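Local coordinates for protein VP1 (Polyomavirus HPyV6, PDB 4PCG) that forms the pentameric building blocks of the icosahedral viral capsid and probably takes part in attachment to host cells, at residues B[63-68]-B[227-232]; B[88-93]-B[119-124]; B[127-132]-B[164-169]. All coordinates share one frame; numbering follows the deposited sequence.

Contact 1: B[63-68]-B[227-232]; sequences LAVVNL and AIYLTS
Ala-227, Ile-228 and Leu-230 lose the most surface to residues 63-68, each in its own way. The methyl of Ala-227 lies against the opposite backbone, with CB 3.4 Å from Val-66 O and 3.7 Å from CG1 of Val-65. Its partner across the sheet is Asn-67, in a non-hydrogen-bonded pair whose CA atoms approach to 4.2 Å, and a small residue suits so close a spacing. Ile-228 and Leu-230 are held chiefly by main-chain bonds. Each forms a hydrogen-bonded antiparallel pair with two N-H...O bonds, Ile-228 with Val-66 and Leu-230 with Ala-64; the bond from Leu-230 N to Ala-64 O, 2.8 Å long, is almost straight at 177°. On the same face Ile-228 CG2 packs 3.9 Å from Val-66 CB, two beta-branched residues well suited to extended chain. Phe-269 adjoins Ile-228 on this side and Phe-265 adjoins Leu-230, giving the branched side chains an apolar setting. The other face carries Val-65 and Tyr-229, side by side. With CG1 anti to its backbone N (chi1 -176°), Val-65 sets that methyl over the face of the tyrosine ring, toward its rim, 3.9 Å from the Tyr-229 centroid, in a CH-pi contact, while CG2 reaches Tyr-229 CD2. Strand 62-67 is thus joined to strand 227-239 in regular antiparallel pairing, as expected within the jelly-roll sandwich of the polyomavirus VP1 core.

Contact 2: B[88-93]-B[119-124]; sequences VETELI and YFWACG
Thr-90 meets Trp-121 in a CH-pi contact between residues 88-93 and 119-124. CG2 of Thr-90 stands 3.8 Å from the centroid of the five-membered ring of Trp-121, only 8° off the ring normal. The threonine torsion explains this division of labour: with OG1 anti to the backbone N (chi1 -178°), CG2 sits between the backbone N and the carbonyl carbon, and from there it stands over the indole. OG1 is satisfied elsewhere, by hydrogen bonds with Phe-264 O and Arg-263 NH1 on strand 256-274, so a residue with one polar and one apolar branch fits here.

The remaining contacts are apolar. Val-88 and Trp-121 meet tip to tip, CG1 of the valine lying 4.2 Å from CH2 at the far end of the indole. At the other end of the interface Leu-92 approaches Tyr-119 at about a right angle, and its CD1 lies in the ring plane at the edge, 3.8 Å from CD1 of the tyrosine.

The strand axes are 9.4 Å apart and inclined at 150°, a spacing of side-chain packing and not of backbone pairing. The two strands therefore face one another across the interior of the jelly roll, joined by dispersion and CH-pi contacts, while the hydroxyls of Thr-90 and Tyr-119 find their partners outside this interface, on strand 256-274 and at Gln-117 OE1.

Contact 3: B[127-132]-B[164-169]; sequences PLDVIG and RKQVTA
Val-130 and Lys-165 exchange two main-chain hydrogen bonds as a hydrogen-bonded antiparallel pair. Val-130 N reaches Lys-165 O at 2.8 Å with an angle of 171°; the return bond, from Lys-165 N to Val-130 O, is longer and more bent. A third main-chain bond, from Val-167 N to Leu-128 O, measures 2.9 Å, and a water accepts from Leu-128 N and donates to Val-167 O, bridging the two segments. Gln-166 adds a weak bond of 3.4 Å from NE2 to Pro-127 O. Its chain runs alongside Asp-129, with amide and carboxylate planes only 6° apart.

Outward from these bonds the contact is packing. Val-130 and Val-167 cross at about a right angle, CG1 of the first 3.6 Å from CG2 of the second; beta-branched valines suit extended chain and bring methyls to the crossing. Pro-127, a compact ring, lays its CB against CB of Gln-166 and its CG 3.8 Å from CG2 of Thr-168. At the other end Ile-131 covers one face of the Arg-164 guanidinium with CG1, and its CD1 comes 3.7 Å from NH2 of the arginine. Arg-164 is anchored by a salt bridge to Asp-180 and a hydrogen bond to Gly-159 O, while Ile-93 of a neighbouring subunit packs on Ile-131.

Strands 163-166 and 129-132, with 177-179 on the latter's other side, form a small antiparallel sheet in the long connection between core strands 117-124 and 187-194, the EF loop of the VP1 jelly roll.

In the fold
Contact 2 is the buried one, packing two strands face to face through side chains alone, whereas contacts 1 and 3 are partly buried and rest on backbone pairing. Contacts 1 and 2 are joined through neighbouring strands 227-239 and 117-124, with probable hydrogen bonds such as Thr-231 O to Ala-122 N, 2.8 Å. Contact 3 belongs to a separate small sheet against this framework, where Leu-128 packs on Phe-120 and Ala-122, and Leu-63 meets residues 167-169. Chemistry follows place: apolar and CH-pi contacts in the interior, mixed apolar and main-chain bonding in contact 1, and in contact 3 main-chain bonds joined by an amide, a guanidinium and a bridging water.

Contact 1: B[63-68]-B[227-232]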
loop_
_atom_site.group_PDB
_atom_site.type_symbol
_atom_site.label_atom_id
_atom_site.label_comp_id
_atom_site.label_asym_id
_atom_site.label_seq_id
_atom_site.Cartn_x
_atom_site.Cartn_y
_atom_site.Cartn_z
ATOM N N LEU B 63 -8.048 -25.626 14.390
ATOM C CA LEU B 63 -9.500 -25.604 14.594
ATOM C C LEU B 63 -9.851 -25.617 16.090
ATOM O O LEU B 63 -9.179 -26.261 16.913
ATOM C CB LEU B 63 -10.164 -26.754 13.852
ATOM C CG LEU B 63 -10.122 -28.190 14.340
ATOM C CD1 LEU B 63 -11.247 -28.494 15.329
ATOM C CD2 LEU B 63 -10.271 -29.132 13.158
ATOM N N ALA B 64 -10.923 -24.919 16.443
ATOM C CA ALA B 64 -11.472 -24.996 17.783
ATOM C C ALA B 64 -12.966 -25.096 17.615
ATOM O O ALA B 64 -13.544 -24.355 16.824
ATOM C CB ALA B 64 -11.084 -23.764 18.605
ATOM N N VAL B 65 -13.581 -26.020 18.321
ATOM C CA VAL B 65 -15.020 -26.116 18.324
ATOM C C VAL B 65 -15.420 -25.860 19.756
ATOM O O VAL B 65 -15.079 -26.626 20.638
ATOM C CB VAL B 65 -15.519 -27.492 17.860
ATOM C CG1 VAL B 65 -17.043 -27.522 17.786
ATOM C CG2 VAL B 65 -14.888 -27.843 16.515
ATOM N N VAL B 66 -16.146 -24.774 19.977
ATOM C CA VAL B 66 -16.480 -24.370 21.330
ATOM C C VAL B 66 -17.969 -24.480 21.569
ATOM O O VAL B 66 -18.758 -23.832 20.871
ATOM C CB VAL B 66 -16.029 -22.924 21.591
ATOM C CG1 VAL B 66 -16.392 -22.528 23.017
ATOM C CG2 VAL B 66 -14.533 -22.786 21.351
ATOM N N ASN B 67 -18.350 -25.299 22.544
ATOM C CA ASN B 67 -19.745 -25.525 22.869
ATOM C C ASN B 67 -20.336 -24.304 23.522
ATOM O O ASN B 67 -19.666 -23.610 24.266
ATOM C CB ASN B 67 -19.914 -26.736 23.777
ATOM C CG ASN B 67 -19.701 -28.046 23.040
ATOM O OD1 ASN B 67 -20.066 -28.195 21.861
ATOM N ND2 ASN B 67 -19.127 -29.015 23.734
ATOM N N LEU B 68 -21.570 -24.014 23.169
ATOM C CA LEU B 68 -22.298 -22.887 23.708
ATOM C C LEU B 68 -23.315 -23.377 24.740
ATOM O O LEU B 68 -23.782 -24.526 24.698
ATOM C CB LEU B 68 -23.013 -22.171 22.566
ATOM C CG LEU B 68 -22.104 -21.701 21.433
ATOM C CD1 LEU B 68 -22.897 -21.145 20.259
ATOM C CD2 LEU B 68 -21.095 -20.693 21.955
ATOM N N ALA B 227 -22.548 -25.223 18.740
ATOM C CA ALA B 227 -21.172 -24.807 18.935
ATOM C C ALA B 227 -20.790 -23.720 17.947
ATOM O O ALA B 227 -21.433 -23.563 16.916
ATOM C CB ALA B 227 -20.249 -26.022 18.779
ATOM N N ILE B 228 -19.699 -23.011 18.241
ATOM C CA ILE B 228 -19.068 -22.125 17.292
ATOM C C ILE B 228 -17.797 -22.809 16.804
ATOM O O ILE B 228 -17.056 -23.385 17.593
ATOM C CB ILE B 228 -18.826 -20.708 17.858
ATOM C CG1 ILE B 228 -18.376 -19.722 16.779
ATOM C CG2 ILE B 228 -17.879 -20.695 19.044
ATOM C CD1 ILE B 228 -19.482 -19.337 15.826
ATOM N N TYR B 229 -17.563 -22.727 15.501
ATOM C CA TYR B 229 -16.407 -23.355 14.855
ATOM C C TYR B 229 -15.470 -22.242 14.464
ATOM O O TYR B 229 -15.839 -21.372 13.652
ATOM C CB TYR B 229 -16.865 -24.100 13.599
ATOM C CG TYR B 229 -17.641 -25.342 13.924
ATOM C CD1 TYR B 229 -18.955 -25.263 14.381
ATOM C CD2 TYR B 229 -17.056 -26.607 13.812
ATOM C CE1 TYR B 229 -19.662 -26.399 14.720
ATOM C CE2 TYR B 229 -17.765 -27.745 14.137
ATOM C CZ TYR B 229 -19.065 -27.631 14.573
ATOM O OH TYR B 229 -19.782 -28.741 14.904
ATOM N N LEU B 230 -14.255 -22.284 15.003
ATOM C CA LEU B 230 -13.244 -21.308 14.704
ATOM C C LEU B 230 -12.128 -21.996 13.970
ATOM O O LEU B 230 -11.728 -23.070 14.370
ATOM C CB LEU B 230 -12.710 -20.690 15.991
ATOM C CG LEU B 230 -13.758 -20.054 16.914
ATOM C CD1 LEU B 230 -13.080 -19.540 18.183
ATOM C CD2 LEU B 230 -14.445 -18.906 16.201
ATOM N N THR B 231 -11.649 -21.380 12.895
ATOM C CA THR B 231 -10.538 -21.951 12.112
ATOM C C THR B 231 -9.558 -20.848 11.748
ATOM O O THR B 231 -9.963 -19.742 11.376
ATOM C CB THR B 231 -11.080 -22.650 10.843
ATOM O OG1 THR B 231 -12.194 -23.492 11.179
ATOM C CG2 THR B 231 -10.044 -23.526 10.241
ATOM N N SER B 232 -8.263 -21.132 11.805
ATOM C CA SER B 232 -7.292 -20.099 11.496
ATOM C C SER B 232 -6.021 -20.701 10.903
ATOM O O SER B 232 -5.752 -21.887 11.067
ATOM C CB SER B 232 -6.956 -19.278 12.732
ATOM O OG SER B 232 -6.231 -20.024 13.676
#

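Contact 2: B[88-93]-B[119-124]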
loop_
_atom_site.group_PDB
_atom_site.type_symbol
_atom_site.label_atom_id
_atom_site.label_comp_id
_atom_site.label_asym_id
_atom_site.label_seq_id
_atom_site.Cartn_x
_atom_site.Cartn_y
_atom_site.Cartn_z
ATOM N N VAL B 88 -17.210 -10.284 15.637
ATOM C CA VAL B 88 -16.014 -10.939 16.138
ATOM C C VAL B 88 -14.860 -9.942 16.169
ATOM O O VAL B 88 -14.711 -9.091 15.272
ATOM C CB VAL B 88 -15.630 -12.176 15.299
ATOM C CG1 VAL B 88 -15.376 -11.812 13.842
ATOM C CG2 VAL B 88 -14.419 -12.881 15.913
ATOM N N GLU B 89 -14.079 -10.021 17.242
ATOM C CA GLU B 89 -12.790 -9.341 17.296
ATOM C C GLU B 89 -11.764 -10.437 17.119
ATOM O O GLU B 89 -11.845 -11.463 17.791
ATOM C CB GLU B 89 -12.567 -8.697 18.667
ATOM C CG GLU B 89 -13.646 -7.711 19.084
ATOM C CD GLU B 89 -13.779 -7.562 20.596
ATOM O OE1 GLU B 89 -12.774 -7.575 21.375
ATOM O OE2 GLU B 89 -14.923 -7.393 21.007
ATOM N N THR B 90 -10.828 -10.267 16.191
ATOM C CA THR B 90 -9.783 -11.265 16.039
ATOM C C THR B 90 -8.470 -10.541 15.774
ATOM O O THR B 90 -8.433 -9.546 15.047
ATOM C CB THR B 90 -10.125 -12.340 14.973
ATOM O OG1 THR B 90 -9.075 -13.318 14.895
ATOM C CG2 THR B 90 -10.330 -11.752 13.583
ATOM N N GLU B 91 -7.407 -11.035 16.388
ATOM C CA GLU B 91 -6.116 -10.331 16.390
ATOM C C GLU B 91 -5.000 -11.345 16.491
ATOM O O GLU B 91 -5.147 -12.371 17.166
ATOM C CB GLU B 91 -6.037 -9.411 17.611
ATOM C CG GLU B 91 -7.155 -8.357 17.723
ATOM C CD GLU B 91 -7.066 -7.253 16.685
ATOM O OE1 GLU B 91 -5.973 -7.027 16.123
ATOM O OE2 GLU B 91 -8.080 -6.552 16.452
ATOM N N LEU B 92 -3.893 -11.065 15.806
ATOM C CA LEU B 92 -2.716 -11.909 15.838
ATOM C C LEU B 92 -1.782 -11.487 16.957
ATOM O O LEU B 92 -1.608 -10.283 17.228
ATOM C CB LEU B 92 -1.947 -11.810 14.523
ATOM C CG LEU B 92 -2.505 -12.517 13.291
ATOM C CD1 LEU B 92 -1.516 -12.516 12.138
ATOM C CD2 LEU B 92 -2.841 -13.944 13.680
ATOM N N ILE B 93 -1.163 -12.487 17.583
ATOM C CA ILE B 93 -0.208 -12.292 18.657
ATOM C C ILE B 93 1.185 -12.627 18.134
ATOM O O ILE B 93 1.452 -13.762 17.754
ATOM C CB ILE B 93 -0.524 -13.192 19.876
ATOM C CG1 ILE B 93 -1.934 -12.894 20.373
ATOM C CG2 ILE B 93 0.460 -12.970 20.994
ATOM C CD1 ILE B 93 -2.448 -13.906 21.354
ATOM N N TYR B 119 -2.664 -15.263 5.964
ATOM C CA TYR B 119 -3.374 -14.802 7.156
ATOM C C TYR B 119 -4.840 -15.208 6.928
ATOM O O TYR B 119 -5.399 -14.848 5.918
ATOM C CB TYR B 119 -3.300 -13.281 7.272
ATOM C CG TYR B 119 -1.881 -12.730 7.187
ATOM C CD1 TYR B 119 -1.132 -12.582 8.330
ATOM C CD2 TYR B 119 -1.302 -12.394 5.978
ATOM C CE1 TYR B 119 0.165 -12.103 8.278
ATOM C CE2 TYR B 119 0.003 -11.907 5.922
ATOM C CZ TYR B 119 0.731 -11.767 7.077
ATOM O OH TYR B 119 2.043 -11.290 7.061
ATOM N N PHE B 120 -5.427 -15.960 7.840
ATOM C CA PHE B 120 -6.746 -16.531 7.599
ATOM C C PHE B 120 -7.493 -16.734 8.897
ATOM O O PHE B 120 -6.948 -17.283 9.855
ATOM C CB PHE B 120 -6.609 -17.882 6.844
ATOM C CG PHE B 120 -7.927 -18.569 6.585
ATOM C CD1 PHE B 120 -8.490 -19.409 7.531
ATOM C CD2 PHE B 120 -8.632 -18.304 5.428
ATOM C CE1 PHE B 120 -9.766 -19.972 7.310
ATOM C CE2 PHE B 120 -9.855 -18.880 5.188
ATOM C CZ PHE B 120 -10.423 -19.722 6.133
ATOM N N TRP B 121 -8.770 -16.358 8.896
ATOM C CA TRP B 121 -9.662 -16.715 9.967
ATOM C C TRP B 121 -11.037 -17.062 9.404
ATOM O O TRP B 121 -11.443 -16.576 8.344
ATOM C CB TRP B 121 -9.744 -15.609 11.027
ATOM C CG TRP B 121 -10.332 -14.301 10.546
ATOM C CD1 TRP B 121 -9.629 -13.176 10.127
ATOM C CD2 TRP B 121 -11.734 -13.963 10.424
ATOM N NE1 TRP B 121 -10.525 -12.171 9.771
ATOM C CE2 TRP B 121 -11.809 -12.638 9.930
ATOM C CE3 TRP B 121 -12.931 -14.663 10.674
ATOM C CZ2 TRP B 121 -13.035 -11.999 9.679
ATOM C CZ3 TRP B 121 -14.152 -14.024 10.418
ATOM C CH2 TRP B 121 -14.191 -12.707 9.925
ATOM N N ALA B 122 -11.720 -17.935 10.122
ATOM C CA ALA B 122 -13.092 -18.279 9.832
ATOM C C ALA B 122 -13.862 -18.505 11.128
ATOM O O ALA B 122 -13.329 -19.027 12.117
ATOM C CB ALA B 122 -13.165 -19.536 8.983
ATOM N N CYS B 123 -15.147 -18.146 11.059
ATOM C CA CYS B 123 -16.118 -18.370 12.147
ATOM C C CYS B 123 -17.351 -18.920 11.520
ATOM O O CYS B 123 -17.899 -18.291 10.621
ATOM C CB CYS B 123 -16.592 -17.079 12.767
ATOM S SG CYS B 123 -15.370 -16.208 13.713
ATOM N N GLY B 124 -17.818 -20.075 12.011
ATOM C CA GLY B 124 -19.002 -20.696 11.432
ATOM C C GLY B 124 -19.815 -21.584 12.347
ATOM O O GLY B 124 -19.435 -21.854 13.501
#

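Contact 3: B[127-132]-B[164-169]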
loop_
_atom_site.group_PDB
_atom_site.type_symbol
_atom_site.label_atom_id
_atom_site.label_comp_id
_atom_site.label_asym_id
_atom_site.label_seq_id
_atom_site.Cartn_x
_atom_site.Cartn_y
_atom_site.Cartn_z
ATOM N N PRO B 127 -18.064 -27.036 10.429
ATOM C CA PRO B 127 -16.667 -26.936 9.978
ATOM C C PRO B 127 -16.464 -26.232 8.634
ATOM O O PRO B 127 -17.332 -26.255 7.762
ATOM C CB PRO B 127 -16.245 -28.399 9.843
ATOM C CG PRO B 127 -17.163 -29.176 10.709
ATOM C CD PRO B 127 -18.478 -28.431 10.666
ATOM N N LEU B 128 -15.281 -25.656 8.464
ATOM C CA LEU B 128 -14.895 -24.960 7.257
ATOM C C LEU B 128 -14.861 -25.928 6.082
ATOM O O LEU B 128 -14.179 -26.959 6.152
ATOM C CB LEU B 128 -13.499 -24.350 7.436
ATOM C CG LEU B 128 -12.951 -23.546 6.255
ATOM C CD1 LEU B 128 -13.746 -22.262 6.046
ATOM C CD2 LEU B 128 -11.479 -23.258 6.440
ATOM N N ASP B 129 -15.569 -25.590 5.015
ATOM C CA ASP B 129 -15.506 -26.349 3.768
ATOM C C ASP B 129 -14.260 -25.919 2.994
ATOM O O ASP B 129 -13.988 -24.693 2.849
ATOM C CB ASP B 129 -16.740 -26.091 2.926
ATOM C CG ASP B 129 -18.024 -26.510 3.619
ATOM O OD1 ASP B 129 -18.189 -27.734 3.821
ATOM O OD2 ASP B 129 -18.891 -25.628 3.898
ATOM N N VAL B 130 -13.486 -26.905 2.543
ATOM C CA VAL B 130 -12.237 -26.621 1.794
ATOM C C VAL B 130 -12.133 -27.448 0.503
ATOM O O VAL B 130 -12.807 -28.478 0.345
ATOM C CB VAL B 130 -10.971 -26.859 2.642
ATOM C CG1 VAL B 130 -10.782 -25.748 3.679
ATOM C CG2 VAL B 130 -10.987 -28.235 3.301
ATOM N N ILE B 131 -11.249 -26.992 -0.386
ATOM C CA ILE B 131 -10.974 -27.615 -1.652
ATOM C C ILE B 131 -9.469 -27.946 -1.586
ATOM O O ILE B 131 -8.678 -27.085 -1.229
ATOM C CB ILE B 131 -11.194 -26.668 -2.836
ATOM C CG1 ILE B 131 -12.618 -26.100 -2.877
ATOM C CG2 ILE B 131 -10.940 -27.401 -4.162
ATOM C CD1 ILE B 131 -12.798 -24.943 -3.855
ATOM N N GLY B 132 -9.113 -29.176 -1.901
ATOM C CA GLY B 132 -7.701 -29.616 -1.830
ATOM C C GLY B 132 -7.143 -29.814 -3.209
ATOM O O GLY B 132 -7.671 -30.607 -4.001
ATOM N N ARG B 164 -13.113 -32.229 -2.228
ATOM C CA ARG B 164 -13.778 -31.343 -1.280
ATOM C C ARG B 164 -14.026 -32.055 0.037
ATOM O O ARG B 164 -14.516 -33.198 0.064
ATOM C CB ARG B 164 -15.099 -30.837 -1.871
ATOM C CG ARG B 164 -14.921 -29.705 -2.868
ATOM C CD ARG B 164 -16.258 -29.260 -3.428
ATOM N NE ARG B 164 -16.139 -27.898 -3.945
ATOM C CZ ARG B 164 -15.829 -27.588 -5.198
ATOM N NH1 ARG B 164 -15.616 -28.529 -6.115
ATOM N NH2 ARG B 164 -15.767 -26.316 -5.546
ATOM N N LYS B 165 -13.678 -31.396 1.129
ATOM C CA LYS B 165 -14.115 -31.857 2.444
ATOM C C LYS B 165 -14.112 -30.722 3.447
ATOM O O LYS B 165 -13.954 -29.598 3.054
ATOM C CB LYS B 165 -13.338 -33.066 2.912
ATOM C CG LYS B 165 -11.863 -32.924 2.869
ATOM C CD LYS B 165 -11.144 -34.245 3.234
ATOM C CE LYS B 165 -11.578 -35.497 2.514
ATOM N NZ LYS B 165 -10.717 -36.669 2.899
ATOM N N GLN B 166 -14.313 -31.040 4.723
ATOM C CA GLN B 166 -14.302 -30.064 5.795
ATOM C C GLN B 166 -13.092 -30.240 6.715
ATOM O O GLN B 166 -12.573 -31.371 6.914
ATOM C CB GLN B 166 -15.596 -30.223 6.602
ATOM C CG GLN B 166 -16.838 -29.847 5.803
ATOM C CD GLN B 166 -18.143 -30.161 6.512
ATOM O OE1 GLN B 166 -18.458 -31.317 6.732
ATOM N NE2 GLN B 166 -18.876 -29.118 6.919
ATOM N N VAL B 167 -12.649 -29.123 7.272
ATOM C CA VAL B 167 -11.567 -29.108 8.236
ATOM C C VAL B 167 -12.068 -29.548 9.620
ATOM O O VAL B 167 -12.623 -28.772 10.385
ATOM C CB VAL B 167 -10.848 -27.759 8.259
ATOM C CG1 VAL B 167 -9.703 -27.794 9.263
ATOM C CG2 VAL B 167 -10.319 -27.429 6.877
ATOM N N THR B 168 -11.892 -30.835 9.909
ATOM C CA THR B 168 -12.381 -31.433 11.122
ATOM C C THR B 168 -11.262 -32.066 11.936
ATOM O O THR B 168 -11.522 -32.743 12.916
ATOM C CB THR B 168 -13.409 -32.504 10.785
ATOM O OG1 THR B 168 -12.801 -33.504 9.964
ATOM C CG2 THR B 168 -14.587 -31.899 10.016
ATOM N N ALA B 169 -10.018 -31.866 11.517
ATOM C CA ALA B 169 -8.879 -32.480 12.209
ATOM C C ALA B 169 -7.672 -31.563 12.061
ATOM O O ALA B 169 -7.763 -30.536 11.418
ATOM C CB ALA B 169 -8.595 -33.861 11.636
HETATM O O HOH W 1 -13.354 -25.996 10.515
#